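Local coordinates for protein beta-1,4-galactanase (Humicola insolens, PDB 1HJQ) that hydrolyses internal beta-1,4-galactosidic linkages in the galactan backbone of type I arabinogalactans, acting as a family 53 glycoside hydrolase, at residues V44-W49 / L74-N79; T93-W98 / G139-L144; N152-L157 / Q198-M203; A221-L226 / P260-N265; T246-S251 / V266-A271. All coordinates share one frame; numbering follows the deposited sequence.

Contact 1 of 5, residues V44-W49 / L74-N79; sequences VRQRVW and LGLYIN
R45 and Y77 both hold CG anti to their backbone N (chi1 179° and 166°), and the arginine chain runs extended from CG to NE, so the two side chains lie alongside each other, pointing the same way from adjacent parallel strands. A CH-pi contact is the result: R45 CG stands 3.7 Å from the centroid of the Y77 ring, over its centre. Farther out, R45 NE gives Y77 OH a weak hydrogen bond of 3.3 Å, the guanidinium being turned 72° from the ring plane. The amide of N79 stacks on one face of that guanidinium. NH1 and NH2 of R45 form salt bridges with D8 and with E245, the probable nucleophile. An alanine in place of R45 would probably leave both carboxylates without this cationic mate and uncover the Y77 face on which the arginine chain lies.

The backbones are tied by a parallel ladder: V44 N to G75 O and Q46 N to Y77 O (2.9 Å each), with return bonds from Y77 N to V44 O and N79 N to Q46 O. V48 N closes the series on N79 O at 2.8 Å. On the face away from R45 and Y77, L76 CD1 packs against the amide end of Q46, 3.9 Å from its CD, and the apolar pair V48 CG2 and I78 CG2 meets at 3.6 Å. W9 and N62 hold the Q46 amide.

Strands 43-48 and 75-80 form a beta-alpha-beta unit of the TIM barrel with helix 59-71, which covers V44, Q46 and L76, while helix 102-123 packs on V48, L76 and I78.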
# COMPACT_ATOMS: atom_id res chain seq x y z
N VAL A 44 2.28 -6.67 -7.31
CA VAL A 44 1.66 -5.38 -7.50
C VAL A 44 0.64 -5.13 -6.39
O VAL A 44 0.02 -6.07 -5.88
CB VAL A 44 0.96 -5.27 -8.87
CG1 VAL A 44 2.00 -5.27 -9.98
CG2 VAL A 44 -0.01 -6.42 -9.07
N ARG A 45 0.50 -3.87 -6.00
CA ARG A 45 -0.44 -3.47 -4.97
C ARG A 45 -1.58 -2.77 -5.70
O ARG A 45 -1.35 -1.94 -6.56
CB ARG A 45 0.25 -2.51 -4.00
CG ARG A 45 -0.61 -1.96 -2.87
CD ARG A 45 0.26 -1.12 -1.95
NE ARG A 45 -0.46 -0.50 -0.84
CZ ARG A 45 -0.89 0.76 -0.84
NH1 ARG A 45 -0.69 1.55 -1.88
NH2 ARG A 45 -1.52 1.23 0.23
N GLN A 46 -2.82 -3.13 -5.37
CA GLN A 46 -3.97 -2.52 -6.03
C GLN A 46 -4.97 -2.00 -5.00
O GLN A 46 -5.36 -2.72 -4.09
CB GLN A 46 -4.65 -3.54 -6.95
CG GLN A 46 -3.75 -4.12 -8.06
CD GLN A 46 -4.51 -5.03 -9.02
OE1 GLN A 46 -3.94 -5.56 -9.97
NE2 GLN A 46 -5.80 -5.22 -8.77
N ARG A 47 -5.38 -0.74 -5.14
CA ARG A 47 -6.34 -0.17 -4.22
C ARG A 47 -7.76 -0.54 -4.65
O ARG A 47 -8.07 -0.56 -5.84
CB ARG A 47 -6.17 1.35 -4.15
CG ARG A 47 -6.13 2.05 -5.50
CD ARG A 47 -6.29 3.56 -5.34
NE ARG A 47 -6.06 4.28 -6.59
CZ ARG A 47 -4.86 4.50 -7.11
NH1 ARG A 47 -3.78 4.06 -6.47
NH2 ARG A 47 -4.73 5.15 -8.25
N VAL A 48 -8.62 -0.83 -3.67
CA VAL A 48 -9.99 -1.21 -3.95
C VAL A 48 -10.99 -0.31 -3.23
O VAL A 48 -10.96 -0.21 -2.01
CB VAL A 48 -10.26 -2.66 -3.53
CG1 VAL A 48 -11.64 -3.09 -3.97
CG2 VAL A 48 -9.20 -3.56 -4.11
N TRP A 49 -11.86 0.33 -4.00
CA TRP A 49 -12.89 1.21 -3.45
C TRP A 49 -14.25 0.54 -3.58
O TRP A 49 -14.50 -0.21 -4.54
CB TRP A 49 -12.90 2.57 -4.17
CG TRP A 49 -11.64 3.36 -3.97
CD1 TRP A 49 -10.61 3.08 -3.11
CD2 TRP A 49 -11.28 4.58 -4.63
NE1 TRP A 49 -9.64 4.04 -3.19
CE2 TRP A 49 -10.02 4.98 -4.12
CE3 TRP A 49 -11.89 5.37 -5.61
CZ2 TRP A 49 -9.37 6.14 -4.56
CZ3 TRP A 49 -11.24 6.53 -6.04
CH2 TRP A 49 -10.00 6.90 -5.51
N LEU A 74 3.17 -11.84 -11.64
CA LEU A 74 3.29 -10.97 -10.48
C LEU A 74 2.30 -11.34 -9.38
O LEU A 74 1.15 -11.68 -9.64
CB LEU A 74 3.08 -9.52 -10.90
CG LEU A 74 3.95 -9.10 -12.08
CD1 LEU A 74 3.58 -7.71 -12.54
CD2 LEU A 74 5.41 -9.15 -11.67
N GLY A 75 2.76 -11.26 -8.13
CA GLY A 75 1.90 -11.56 -7.00
C GLY A 75 0.91 -10.43 -6.81
O GLY A 75 1.05 -9.34 -7.38
N LEU A 76 -0.09 -10.67 -5.97
CA LEU A 76 -1.13 -9.69 -5.73
C LEU A 76 -1.27 -9.25 -4.27
O LEU A 76 -1.29 -10.06 -3.35
CB LEU A 76 -2.46 -10.26 -6.22
CG LEU A 76 -3.71 -9.39 -6.07
CD1 LEU A 76 -3.55 -8.12 -6.91
CD2 LEU A 76 -4.93 -10.18 -6.52
N TYR A 77 -1.37 -7.94 -4.08
CA TYR A 77 -1.53 -7.33 -2.77
C TYR A 77 -2.76 -6.41 -2.91
O TYR A 77 -2.69 -5.35 -3.55
CB TYR A 77 -0.25 -6.55 -2.42
CG TYR A 77 -0.30 -5.56 -1.25
CD1 TYR A 77 -1.47 -5.33 -0.52
CD2 TYR A 77 0.83 -4.79 -0.94
CE1 TYR A 77 -1.51 -4.37 0.49
CE2 TYR A 77 0.80 -3.83 0.07
CZ TYR A 77 -0.36 -3.61 0.78
OH TYR A 77 -0.38 -2.62 1.74
N ILE A 78 -3.88 -6.86 -2.36
CA ILE A 78 -5.14 -6.12 -2.42
C ILE A 78 -5.18 -5.12 -1.26
O ILE A 78 -5.05 -5.50 -0.10
CB ILE A 78 -6.37 -7.06 -2.34
CG1 ILE A 78 -6.44 -7.93 -3.60
CG2 ILE A 78 -7.65 -6.24 -2.18
CD1 ILE A 78 -6.80 -7.18 -4.87
N ASN A 79 -5.37 -3.86 -1.61
CA ASN A 79 -5.40 -2.77 -0.64
C ASN A 79 -6.80 -2.16 -0.51
O ASN A 79 -7.18 -1.29 -1.29
CB ASN A 79 -4.39 -1.72 -1.10
CG ASN A 79 -4.54 -0.38 -0.40
OD1 ASN A 79 -4.26 0.65 -1.01
ND2 ASN A 79 -4.96 -0.38 0.86

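Contact 2 of 5, residues T93-W98 / G139-L144; sequences TTPAGW and GLLWPL
T94 and W142 join two loops of the TIM barrel, those that follow strands 75-80 and 129-132, through a hydroxyl-to-carbonyl bond. T94 OG1, set beside its own backbone N, donates to W142 O at 2.7 Å; it approaches from above the carbonyl plane, 43° out of it. A water gives that oxygen a second bond: it accepts from T94 N at 2.9 Å and donates to W142 O at 3.0 Å. The backbone N and the hydroxyl of one threonine thus both address a single carbonyl, one of them through water.

Beside this polar clasp, L141 supplies the apolar half of the contact. Its CD2 branch lies 3.7 Å from P95 CD and 4.1 Å from W98 CE3, reaching the indole obliquely.

In the next shell, CG of P95 sits over the centre of one face of the W98 ring, and Y112 meets that indole as well. L109 and L156 bring helices 102-123 and 150-165 against L141. W142 turns its own indole away from the segment 93-98: NE1 bonds Q138 O, and K146 makes a cation-pi contact with the ring. The W142 side chain is about 10 Å from that of E135, the probable proton donor.

The peptide bond between W142 and P143 is cis. P95 to W98 forms a type II beta turn, closed by W98 N donating to P95 O at 3.1 Å.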
# COMPACT_ATOMS: atom_id res chain seq x y z
N THR A 93 -14.08 7.99 4.88
CA THR A 93 -15.51 8.13 4.63
C THR A 93 -16.24 6.83 4.38
O THR A 93 -16.02 6.17 3.36
CB THR A 93 -15.75 9.05 3.42
OG1 THR A 93 -14.97 10.24 3.58
CG2 THR A 93 -17.23 9.40 3.31
N THR A 94 -17.11 6.48 5.31
CA THR A 94 -17.91 5.27 5.20
C THR A 94 -18.71 5.35 3.91
O THR A 94 -19.25 6.40 3.57
CB THR A 94 -18.89 5.15 6.38
OG1 THR A 94 -18.15 5.06 7.61
CG2 THR A 94 -19.76 3.92 6.23
N PRO A 95 -18.79 4.23 3.16
CA PRO A 95 -19.54 4.20 1.89
C PRO A 95 -20.99 4.61 2.13
O PRO A 95 -21.62 4.13 3.07
CB PRO A 95 -19.43 2.73 1.47
CG PRO A 95 -18.12 2.30 2.05
CD PRO A 95 -18.15 2.93 3.43
N ALA A 96 -21.52 5.48 1.28
CA ALA A 96 -22.91 5.90 1.46
C ALA A 96 -23.76 4.64 1.47
O ALA A 96 -23.51 3.72 0.69
CB ALA A 96 -23.35 6.80 0.31
N GLY A 97 -24.73 4.58 2.37
CA GLY A 97 -25.59 3.41 2.46
C GLY A 97 -25.24 2.44 3.57
O GLY A 97 -26.12 1.76 4.09
N TRP A 98 -23.97 2.36 3.95
CA TRP A 98 -23.56 1.45 5.01
C TRP A 98 -24.17 1.86 6.36
O TRP A 98 -24.49 3.02 6.58
CB TRP A 98 -22.03 1.40 5.08
CG TRP A 98 -21.48 0.57 3.96
CD1 TRP A 98 -22.07 0.33 2.75
CD2 TRP A 98 -20.23 -0.13 3.94
NE1 TRP A 98 -21.28 -0.48 1.98
CE2 TRP A 98 -20.14 -0.78 2.68
CE3 TRP A 98 -19.18 -0.28 4.85
CZ2 TRP A 98 -19.04 -1.56 2.32
CZ3 TRP A 98 -18.09 -1.07 4.49
CH2 TRP A 98 -18.03 -1.70 3.24
N GLY A 139 -7.93 5.62 12.41
CA GLY A 139 -9.08 4.74 12.31
C GLY A 139 -9.64 4.64 10.90
O GLY A 139 -9.02 5.12 9.94
N LEU A 140 -10.81 4.03 10.78
CA LEU A 140 -11.47 3.84 9.49
C LEU A 140 -12.97 3.92 9.67
O LEU A 140 -13.46 3.97 10.80
CB LEU A 140 -11.12 2.47 8.90
CG LEU A 140 -11.70 1.23 9.59
CD1 LEU A 140 -11.47 0.02 8.72
CD2 LEU A 140 -11.07 1.03 10.95
N LEU A 141 -13.70 3.94 8.56
CA LEU A 141 -15.16 3.99 8.57
C LEU A 141 -15.74 4.98 9.57
O LEU A 141 -16.51 4.60 10.46
CB LEU A 141 -15.70 2.58 8.83
CG LEU A 141 -15.43 1.63 7.65
CD1 LEU A 141 -15.79 0.20 8.01
CD2 LEU A 141 -16.22 2.11 6.44
N TRP A 142 -15.38 6.25 9.42
CA TRP A 142 -15.86 7.29 10.32
C TRP A 142 -17.36 7.48 10.16
O TRP A 142 -17.90 7.29 9.07
CB TRP A 142 -15.15 8.61 10.02
CG TRP A 142 -13.68 8.55 10.23
CD1 TRP A 142 -12.96 7.52 10.77
CD2 TRP A 142 -12.73 9.58 9.92
NE1 TRP A 142 -11.62 7.85 10.82
CE2 TRP A 142 -11.46 9.11 10.30
CE3 TRP A 142 -12.84 10.85 9.35
CZ2 TRP A 142 -10.30 9.87 10.14
CZ3 TRP A 142 -11.69 11.61 9.19
CH2 TRP A 142 -10.43 11.11 9.59
N PRO A 143 -18.05 7.91 11.23
CA PRO A 143 -17.57 8.26 12.57
C PRO A 143 -17.20 7.11 13.51
O PRO A 143 -16.27 7.24 14.31
CB PRO A 143 -18.72 9.08 13.16
CG PRO A 143 -19.55 9.46 11.98
CD PRO A 143 -19.46 8.25 11.10
N LEU A 144 -17.94 6.01 13.43
CA LEU A 144 -17.70 4.86 14.31
C LEU A 144 -16.25 4.44 14.50
O LEU A 144 -15.77 4.36 15.63
CB LEU A 144 -18.53 3.67 13.82
CG LEU A 144 -20.04 3.89 13.84
CD1 LEU A 144 -20.75 2.72 13.21
CD2 LEU A 144 -20.52 4.08 15.28
O HOH W 1 -18.11 8.93 6.59

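Contact 3 of 5, residues N152-L157 / Q198-M203; sequences NIARLL and QGPFEM
The F201 ring receives L157 CB over one face: the carbon is 3.7 Å from the ring centroid and 19° off the ring normal, a CH-pi contact displaced toward the rim on the CD1-CE1 side. L157 CD1 also comes near the ring, 4.2 Å from CE2. The A154 carbonyl oxygen approaches the same ring obliquely. A second aromatic, F206, meets F201 with the ring planes about 20° apart, and V195 and L196 of helix 185-198 also touch the phenylalanine. With CG anti to the backbone N (chi1 -167°), F201 sends its ring along helix 150-165 toward L157, while its CB stays at the previous turn, 3.5 Å from A154 CB.

This is outer-layer packing of the TIM barrel: one turn of helix 150-165 lies against the link between helix 185-198 and strand 208-212. No hydrogen bond crosses between the two segments. G199, with positive phi, is where the chain leaves helical geometry, and P200 and F201 follow directly.

A154 is the small residue at the centre. Besides F201, its CB meets Q198 CB at 3.8 Å and P200 CB at 4.2 Å. P200 CB also lies over the helix backbone, 3.9 Å from R155 CA. The Q198 chain bends at chi2, which leads its amide away from the helix 150-165 residues just named; NE2 there bonds N194 O.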
# COMPACT_ATOMS: atom_id res chain seq x y z
N ASN A 152 -14.63 0.16 18.85
CA ASN A 152 -15.24 0.01 17.54
C ASN A 152 -14.21 -0.42 16.49
O ASN A 152 -14.51 -1.25 15.64
CB ASN A 152 -15.91 1.31 17.09
CG ASN A 152 -17.21 1.60 17.84
OD1 ASN A 152 -17.79 0.71 18.48
ND2 ASN A 152 -17.68 2.85 17.76
N ILE A 153 -13.01 0.14 16.57
CA ILE A 153 -11.96 -0.19 15.60
C ILE A 153 -11.57 -1.67 15.63
O ILE A 153 -11.63 -2.35 14.59
CB ILE A 153 -10.69 0.67 15.84
CG1 ILE A 153 -11.02 2.15 15.62
CG2 ILE A 153 -9.59 0.25 14.89
CD1 ILE A 153 -9.91 3.10 16.00
N ALA A 154 -11.18 -2.16 16.80
CA ALA A 154 -10.78 -3.56 16.92
C ALA A 154 -11.94 -4.43 16.47
O ALA A 154 -11.77 -5.51 15.90
CB ALA A 154 -10.39 -3.88 18.36
N ARG A 155 -13.13 -3.93 16.75
CA ARG A 155 -14.38 -4.59 16.42
C ARG A 155 -14.49 -4.66 14.89
O ARG A 155 -14.75 -5.71 14.31
CB ARG A 155 -15.51 -3.76 17.03
CG ARG A 155 -16.87 -4.37 17.01
CD ARG A 155 -16.98 -5.61 17.88
NE ARG A 155 -18.24 -6.25 17.55
CZ ARG A 155 -19.42 -5.84 18.00
NH1 ARG A 155 -19.50 -4.80 18.82
NH2 ARG A 155 -20.52 -6.42 17.57
N LEU A 156 -14.26 -3.53 14.23
CA LEU A 156 -14.33 -3.49 12.78
C LEU A 156 -13.27 -4.35 12.11
O LEU A 156 -13.57 -5.09 11.18
CB LEU A 156 -14.22 -2.04 12.30
CG LEU A 156 -15.51 -1.25 12.53
CD1 LEU A 156 -15.30 0.20 12.14
CD2 LEU A 156 -16.64 -1.87 11.72
N LEU A 157 -12.04 -4.25 12.57
CA LEU A 157 -10.96 -5.01 11.96
C LEU A 157 -11.17 -6.51 12.12
O LEU A 157 -10.93 -7.27 11.19
CB LEU A 157 -9.62 -4.57 12.54
CG LEU A 157 -9.35 -3.07 12.34
CD1 LEU A 157 -8.02 -2.68 13.00
CD2 LEU A 157 -9.35 -2.74 10.86
N GLN A 198 -8.23 -3.86 23.32
CA GLN A 198 -9.69 -3.91 23.36
C GLN A 198 -10.20 -5.34 23.53
O GLN A 198 -11.08 -5.59 24.35
CB GLN A 198 -10.27 -3.31 22.09
CG GLN A 198 -9.92 -1.86 21.91
CD GLN A 198 -10.17 -1.07 23.16
OE1 GLN A 198 -11.20 -1.22 23.82
NE2 GLN A 198 -9.22 -0.20 23.51
N GLY A 199 -9.67 -6.27 22.75
CA GLY A 199 -10.11 -7.65 22.85
C GLY A 199 -10.66 -8.23 21.55
O GLY A 199 -10.24 -9.31 21.14
N PRO A 200 -11.61 -7.54 20.89
CA PRO A 200 -12.20 -8.04 19.65
C PRO A 200 -11.18 -8.37 18.55
O PRO A 200 -11.29 -9.40 17.89
CB PRO A 200 -13.15 -6.92 19.25
CG PRO A 200 -13.58 -6.38 20.58
CD PRO A 200 -12.27 -6.29 21.30
N PHE A 201 -10.20 -7.48 18.34
CA PHE A 201 -9.18 -7.73 17.32
C PHE A 201 -8.03 -8.48 17.98
O PHE A 201 -7.26 -7.90 18.75
CB PHE A 201 -8.67 -6.41 16.75
CG PHE A 201 -7.85 -6.57 15.50
CD1 PHE A 201 -8.32 -7.34 14.44
CD2 PHE A 201 -6.62 -5.93 15.37
CE1 PHE A 201 -7.59 -7.45 13.27
CE2 PHE A 201 -5.88 -6.04 14.20
CZ PHE A 201 -6.37 -6.80 13.14
N GLU A 202 -7.92 -9.76 17.67
CA GLU A 202 -6.91 -10.60 18.27
C GLU A 202 -5.60 -10.70 17.52
O GLU A 202 -5.53 -10.42 16.32
CB GLU A 202 -7.46 -12.01 18.47
CG GLU A 202 -8.85 -12.04 19.06
CD GLU A 202 -9.27 -13.44 19.47
OE1 GLU A 202 -8.63 -14.00 20.39
OE2 GLU A 202 -10.23 -13.97 18.87
N MET A 203 -4.56 -11.12 18.23
CA MET A 203 -3.25 -11.27 17.64
C MET A 203 -3.26 -12.25 16.47
O MET A 203 -2.50 -12.10 15.52
CB MET A 203 -2.25 -11.74 18.69
CG MET A 203 -1.96 -10.71 19.76
SD MET A 203 -1.39 -9.17 19.03
CE MET A 203 0.22 -9.70 18.43

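Contact 4 of 5, residues A221-L226 / P260-N265; sequences ATLDSL and PADVRN
At the N-terminus of helix 223-237, in the first turn where no helical carbonyl is available to it, the backbone N-H of L223 is met by the carboxylate of D262. L223 N donates to D262 OD2 at 2.7 Å with an N-H...O angle of 149°; the donor comes to the syn side, 26° out of the carboxylate plane. D262 CG lies between its backbone N and carbonyl carbon (chi1 53°), a position that carries the carboxylate across to the helix start. OD2 also rests beside T222, 3.1 Å from its CB. The other oxygen, OD1, accepts from a water at 2.7 Å, and that water donates in turn to A221 O at 2.9 Å.

Within the TIM barrel this ties the start of the helix after strand 208-212 to the long loop after strand 240-245. T222 is the N-cap: its OG1 accepts from S225 N at 3.1 Å, so helix and loop each satisfy one of the early amides. The negative D262 probably gains from the positive end of the helix dipole, although D224 places a like charge nearby. An alanine in place of D262 would probably leave the L223 N-H without its acceptor and the bridging water without one of its two partners, and would take the negative charge from the helix start.

Apolar contacts flank the carboxylate. P260 CG lies 4.1 Å from A221 CB, and L223 CD1 reaches V263 CG1 at 4.4 Å. On the loop side, N265 ND2 donates to D262 O, and V263 N to P260 O. L223 also packs on S279 and V283 of helix 270-286.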
# COMPACT_ATOMS: atom_id res chain seq x y z
N ALA A 221 11.29 11.68 9.09
CA ALA A 221 11.26 10.35 8.47
C ALA A 221 12.65 9.80 8.13
O ALA A 221 12.92 9.44 6.98
CB ALA A 221 10.40 10.40 7.21
N THR A 222 13.52 9.72 9.12
CA THR A 222 14.87 9.22 8.92
C THR A 222 14.87 7.70 8.75
O THR A 222 14.03 7.00 9.32
CB THR A 222 15.79 9.57 10.10
OG1 THR A 222 15.30 8.93 11.28
CG2 THR A 222 15.81 11.07 10.33
N LEU A 223 15.81 7.19 7.97
CA LEU A 223 15.91 5.76 7.77
C LEU A 223 16.09 5.06 9.11
O LEU A 223 15.58 3.97 9.33
CB LEU A 223 17.09 5.44 6.85
CG LEU A 223 16.98 6.01 5.43
CD1 LEU A 223 18.32 5.87 4.71
CD2 LEU A 223 15.87 5.28 4.67
N ASP A 224 16.83 5.70 10.02
CA ASP A 224 17.08 5.16 11.35
C ASP A 224 15.80 4.98 12.15
O ASP A 224 15.59 3.94 12.77
CB ASP A 224 18.03 6.06 12.13
CG ASP A 224 19.50 5.75 11.88
OD1 ASP A 224 19.80 4.86 11.05
OD2 ASP A 224 20.35 6.39 12.51
N SER A 225 14.95 6.00 12.14
CA SER A 225 13.68 5.94 12.86
C SER A 225 12.82 4.81 12.33
O SER A 225 12.20 4.08 13.09
CB SER A 225 12.93 7.27 12.73
OG SER A 225 13.60 8.30 13.42
N LEU A 226 12.77 4.67 11.01
CA LEU A 226 11.99 3.59 10.41
C LEU A 226 12.61 2.29 10.91
O LEU A 226 11.92 1.37 11.34
CB LEU A 226 12.07 3.65 8.87
CG LEU A 226 11.47 2.46 8.12
CD1 LEU A 226 9.98 2.36 8.41
CD2 LEU A 226 11.71 2.64 6.62
N PRO A 260 14.61 14.65 5.18
CA PRO A 260 15.40 14.12 6.30
C PRO A 260 16.90 14.34 6.05
O PRO A 260 17.37 14.23 4.92
CB PRO A 260 15.02 12.65 6.32
CG PRO A 260 13.58 12.69 5.86
CD PRO A 260 13.64 13.65 4.70
N ALA A 261 17.64 14.66 7.11
CA ALA A 261 19.07 14.91 7.00
C ALA A 261 19.87 13.76 6.40
O ALA A 261 20.90 13.99 5.75
CB ALA A 261 19.64 15.26 8.37
N ASP A 262 19.42 12.53 6.61
CA ASP A 262 20.14 11.37 6.08
C ASP A 262 20.04 11.19 4.57
O ASP A 262 20.80 10.42 4.00
CB ASP A 262 19.68 10.08 6.76
CG ASP A 262 18.17 9.89 6.72
OD1 ASP A 262 17.51 10.40 5.80
OD2 ASP A 262 17.65 9.19 7.62
N VAL A 263 19.12 11.89 3.92
CA VAL A 263 18.97 11.76 2.47
C VAL A 263 19.13 13.06 1.70
O VAL A 263 18.92 13.10 0.49
CB VAL A 263 17.60 11.14 2.09
CG1 VAL A 263 17.48 9.75 2.70
CG2 VAL A 263 16.47 12.03 2.55
N ARG A 264 19.52 14.13 2.39
CA ARG A 264 19.71 15.43 1.76
C ARG A 264 20.89 15.44 0.79
O ARG A 264 21.17 16.44 0.14
CB ARG A 264 19.91 16.50 2.83
CG ARG A 264 18.71 16.64 3.74
CD ARG A 264 18.94 17.63 4.88
NE ARG A 264 17.79 17.65 5.78
CZ ARG A 264 17.72 18.37 6.90
NH1 ARG A 264 18.74 19.14 7.26
NH2 ARG A 264 16.63 18.32 7.66
N ASN A 265 21.56 14.30 0.68
CA ASN A 265 22.71 14.15 -0.21
C ASN A 265 22.27 13.41 -1.46
O ASN A 265 22.94 13.44 -2.49
CB ASN A 265 23.80 13.35 0.48
CG ASN A 265 23.27 12.08 1.12
OD1 ASN A 265 23.50 10.96 0.63
ND2 ASN A 265 22.53 12.24 2.22
O HOH W 2 15.19 9.24 5.17

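Contact 5 of 5, residues T246-S251 / V266-A271; sequences TNWPTS and VPFSAA
W248 anchors a loop-to-loop contact within one long connection, the chain between strand 240-245 and helix 270-286, where the stretch leaving the strand meets the one entering the helix. The polar link is nearly straight: W248 NE1 donates to P267 O at 3.0 Å with an N-H...O angle of 169°. The oxygen lies close to the indole plane, whereas the donor stands above the carbonyl plane, 37° out of it. With CG anti to its backbone N, W248 extends its six-membered ring toward V266: V266 CG1 lies 3.4 Å from W248 CZ2.

Next along the chain, P249 CG packs at 3.6 Å on CD1 of F268. The F268 and W248 rings are obliquely related, their centroids 5.7 Å apart. Each aromatic has a further partner: Y276 of helix 270-286 stacks on W248, and F259 meets F268 edge-to-face. P249 touches C310, half of the C252-C310 disulfide.

S269 is the N-cap of helix 270-286, its OG accepting from G272 N, so the F268 contact lies at the helix start. Such an excursion from a barrel strand to its following helix, closed on itself by an indole-to-carbonyl bond and side-chain packing, belongs to the beta-alpha loops of the TIM barrel.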
# COMPACT_ATOMS: atom_id res chain seq x y z
N THR A 246 6.09 4.29 -0.67
CA THR A 246 7.24 5.18 -0.63
C THR A 246 7.51 5.72 -2.02
O THR A 246 7.16 5.09 -3.02
CB THR A 246 8.51 4.47 -0.11
OG1 THR A 246 9.53 5.45 0.11
CG2 THR A 246 9.01 3.44 -1.13
N ASN A 247 8.12 6.90 -2.08
CA ASN A 247 8.44 7.56 -3.35
C ASN A 247 9.70 8.37 -3.16
O ASN A 247 10.10 8.67 -2.04
CB ASN A 247 7.33 8.54 -3.75
CG ASN A 247 6.09 7.87 -4.31
OD1 ASN A 247 5.03 8.50 -4.41
ND2 ASN A 247 6.21 6.61 -4.70
N TRP A 248 10.33 8.72 -4.27
CA TRP A 248 11.51 9.56 -4.26
C TRP A 248 11.41 10.34 -5.55
O TRP A 248 11.26 9.75 -6.62
CB TRP A 248 12.81 8.77 -4.22
CG TRP A 248 13.99 9.69 -4.16
CD1 TRP A 248 14.79 10.08 -5.20
CD2 TRP A 248 14.45 10.40 -3.01
NE1 TRP A 248 15.72 11.00 -4.77
CE2 TRP A 248 15.54 11.21 -3.43
CE3 TRP A 248 14.06 10.44 -1.67
CZ2 TRP A 248 16.23 12.05 -2.55
CZ3 TRP A 248 14.75 11.28 -0.80
CH2 TRP A 248 15.82 12.07 -1.24
N PRO A 249 11.47 11.67 -5.48
CA PRO A 249 11.36 12.49 -6.68
C PRO A 249 12.61 12.65 -7.53
O PRO A 249 13.72 12.59 -7.04
CB PRO A 249 10.88 13.82 -6.12
CG PRO A 249 11.61 13.90 -4.83
CD PRO A 249 11.48 12.50 -4.27
N THR A 250 12.39 12.84 -8.83
CA THR A 250 13.47 13.07 -9.78
C THR A 250 13.45 14.58 -10.05
O THR A 250 14.31 15.12 -10.74
CB THR A 250 13.24 12.36 -11.10
OG1 THR A 250 12.13 12.97 -11.77
CG2 THR A 250 12.93 10.89 -10.85
N SER A 251 12.44 15.23 -9.47
CA SER A 251 12.24 16.66 -9.59
C SER A 251 11.41 17.13 -8.41
O SER A 251 10.31 16.62 -8.18
CB SER A 251 11.50 16.98 -10.89
OG SER A 251 11.34 18.38 -11.06
N VAL A 266 21.13 12.73 -1.36
CA VAL A 266 20.58 11.96 -2.47
C VAL A 266 19.95 12.92 -3.48
O VAL A 266 19.10 13.73 -3.13
CB VAL A 266 19.51 10.96 -1.97
CG1 VAL A 266 18.96 10.15 -3.14
CG2 VAL A 266 20.13 10.03 -0.92
N PRO A 267 20.39 12.83 -4.74
CA PRO A 267 19.89 13.69 -5.82
C PRO A 267 18.49 13.36 -6.31
O PRO A 267 18.03 12.23 -6.18
CB PRO A 267 20.93 13.48 -6.91
CG PRO A 267 21.30 12.04 -6.72
CD PRO A 267 21.46 11.94 -5.23
N PHE A 268 17.82 14.36 -6.87
CA PHE A 268 16.50 14.14 -7.43
C PHE A 268 16.77 13.73 -8.86
O PHE A 268 16.95 14.57 -9.74
CB PHE A 268 15.65 15.42 -7.39
CG PHE A 268 15.39 15.92 -6.00
CD1 PHE A 268 15.03 15.03 -4.98
CD2 PHE A 268 15.52 17.27 -5.69
CE1 PHE A 268 14.81 15.48 -3.68
CE2 PHE A 268 15.30 17.74 -4.39
CZ PHE A 268 14.95 16.83 -3.39
N SER A 269 16.83 12.42 -9.07
CA SER A 269 17.10 11.85 -10.38
C SER A 269 16.92 10.35 -10.31
O SER A 269 16.77 9.78 -9.23
CB SER A 269 18.54 12.16 -10.79
OG SER A 269 19.46 11.45 -9.97
N ALA A 270 16.94 9.72 -11.48
CA ALA A 270 16.80 8.28 -11.55
C ALA A 270 17.82 7.62 -10.63
O ALA A 270 17.53 6.63 -9.96
CB ALA A 270 17.01 7.81 -12.98
N ALA A 271 19.03 8.18 -10.60
CA ALA A 271 20.09 7.64 -9.75
C ALA A 271 19.68 7.74 -8.29
O ALA A 271 19.84 6.78 -7.53
CB ALA A 271 21.39 8.39 -9.99

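Overall arrangement
Contact 1 is the core of the set, two barrel strands joined by a backbone ladder with the buried R45 next to the probable catalytic glutamates; the other four are partly buried and lie about 20 Å from the chain's centre. There, single hydrogen bonds (contacts 2, 4 and 5), bridging waters (contacts 2 and 4) and apolar packing take the ladder's place. Contacts 2 and 3 share helix 150-165 and its approach: L140 and L141 pack on L157 and L156, and L144 O probably accepts from N152 ND2. Contact 3 is wholly apolar, contact 2 mixed. Contacts 4 and 5 interleave along the chain and touch where V263 O meets W248 CH2, each beside a helix N-cap.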